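Local structure of carboxylesterase (Est-2) (5FRD) at residues 122-127 with 137-142. The protein is a thermophilic carboxylesterase of the alpha/beta hydrolase family that probably hydrolyses carboxylic esters and binds coenzyme A near its active site. Numbering follows the deposited sequence.
Sequences PEILEG and DLMLSM
Ile124 packs against Leu138 and Met139 in an apolar helix-to-helix contact within the helical region inserted between strands 106-112 and 192-197, the usual cap position of alpha/beta hydrolases. The short helix 122-125 meets the last turn of helix 132-141 here, with the CA atoms of Ile124 and Met139 6.5 Å apart. With Ile124 CG1 anti to its carbonyl carbon (chi1 -63°), this rotation turns CG1 to Leu138 CD2, 3.8 Å away. Ile124 CD1 extends farther, against Met139 CA and Met139 CB, each 3.8 Å away; Met139 then leads away, extended, toward Phe158 of helix 149-160. The same Leu138 CD2 also touches Glu123, whose CG is 3.6 Å away and whose chain crosses Leu138 at about a right angle. An alanine in place of Ile124 would probably open a gap beside Leu138 CD2 and Met139 CB and leave Met142 SD without its Ile124 neighbour. At the edge, Ile124 CD1 lies 4.4 Å from Met142 SD, and the Met142 side chain touches coenzyme A. Around Ile124 only carbon and sulfur meet, so its packing rests on shape and apolar burial, while the extended Glu123 chain, carboxylate included, runs past Leu138 CD2 at the exposed side.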
# COMPACT_ATOMS: atom_id res chain seq x y z
N PRO A 122 11.80 7.14 -15.80
CA PRO A 122 13.06 7.84 -15.53
C PRO A 122 12.93 9.36 -15.33
O PRO A 122 13.60 9.93 -14.47
CB PRO A 122 13.89 7.51 -16.76
CG PRO A 122 13.45 6.13 -17.10
CD PRO A 122 11.96 6.16 -16.89
N GLU A 123 12.00 9.99 -16.00
CA GLU A 123 11.72 11.43 -15.78
C GLU A 123 11.29 11.76 -14.33
O GLU A 123 11.49 12.87 -13.84
CB GLU A 123 10.66 11.87 -16.78
CG GLU A 123 10.43 13.38 -16.86
CD GLU A 123 9.59 13.81 -18.06
OE1 GLU A 123 9.04 12.93 -18.76
OE2 GLU A 123 9.45 15.03 -18.29
N ILE A 124 10.66 10.81 -13.65
CA ILE A 124 10.36 10.97 -12.22
C ILE A 124 11.60 10.61 -11.44
O ILE A 124 12.08 11.40 -10.65
CB ILE A 124 9.15 10.10 -11.77
CG1 ILE A 124 7.84 10.51 -12.48
CG2 ILE A 124 8.95 10.17 -10.24
CD1 ILE A 124 6.64 9.58 -12.30
N LEU A 125 12.12 9.40 -11.61
CA LEU A 125 13.11 8.86 -10.71
C LEU A 125 14.42 9.65 -10.79
O LEU A 125 14.97 10.01 -9.75
CB LEU A 125 13.27 7.34 -10.98
CG LEU A 125 14.16 6.53 -10.06
CD1 LEU A 125 13.68 6.58 -8.62
CD2 LEU A 125 14.24 5.09 -10.54
N GLU A 126 14.88 9.98 -12.00
CA GLU A 126 16.09 10.78 -12.20
C GLU A 126 15.80 12.27 -12.01
O GLU A 126 16.68 13.03 -11.60
CB GLU A 126 16.71 10.55 -13.59
CG GLU A 126 17.18 9.13 -13.93
CD GLU A 126 17.96 8.48 -12.81
OE1 GLU A 126 19.15 8.83 -12.61
OE2 GLU A 126 17.39 7.61 -12.13
N GLY A 127 14.57 12.69 -12.30
CA GLY A 127 14.15 14.08 -12.12
C GLY A 127 14.15 14.54 -10.66
O GLY A 127 14.33 15.73 -10.37
N ASP A 137 5.51 17.05 -9.48
CA ASP A 137 4.34 17.43 -10.22
C ASP A 137 3.95 16.40 -11.30
O ASP A 137 2.78 16.12 -11.48
CB ASP A 137 4.48 18.79 -10.88
CG ASP A 137 4.50 19.93 -9.88
OD1 ASP A 137 4.04 19.78 -8.72
OD2 ASP A 137 4.95 21.02 -10.30
N LEU A 138 4.94 15.83 -11.97
CA LEU A 138 4.67 14.79 -12.98
C LEU A 138 4.06 13.54 -12.34
O LEU A 138 3.01 13.05 -12.76
CB LEU A 138 5.96 14.45 -13.70
CG LEU A 138 5.86 13.30 -14.71
CD1 LEU A 138 4.81 13.57 -15.78
CD2 LEU A 138 7.23 13.05 -15.30
N MET A 139 4.70 13.07 -11.27
CA MET A 139 4.17 11.91 -10.54
C MET A 139 2.75 12.16 -10.06
O MET A 139 1.85 11.33 -10.20
CB MET A 139 5.08 11.55 -9.39
CG MET A 139 4.63 10.30 -8.67
SD MET A 139 5.83 9.86 -7.44
CE MET A 139 4.94 8.50 -6.64
N LEU A 140 2.49 13.32 -9.46
CA LEU A 140 1.17 13.58 -8.92
C LEU A 140 0.09 13.83 -9.96
O LEU A 140 -1.09 13.51 -9.74
CB LEU A 140 1.23 14.70 -7.88
CG LEU A 140 2.01 14.26 -6.63
CD1 LEU A 140 1.88 15.34 -5.56
CD2 LEU A 140 1.57 12.95 -6.02
N SER A 141 0.50 14.31 -11.15
CA SER A 141 -0.43 14.41 -12.27
C SER A 141 -0.97 13.04 -12.71
O SER A 141 -2.04 12.95 -13.30
CB SER A 141 0.21 15.12 -13.49
OG SER A 141 1.14 14.31 -14.18
N MET A 142 -0.20 11.99 -12.42
CA MET A 142 -0.54 10.61 -12.75
C MET A 142 -1.20 9.86 -11.58
O MET A 142 -1.57 8.70 -11.74
CB MET A 142 0.75 9.89 -13.14
CG MET A 142 1.39 10.47 -14.41
SD MET A 142 3.05 9.88 -14.77
CE MET A 142 2.66 8.26 -15.35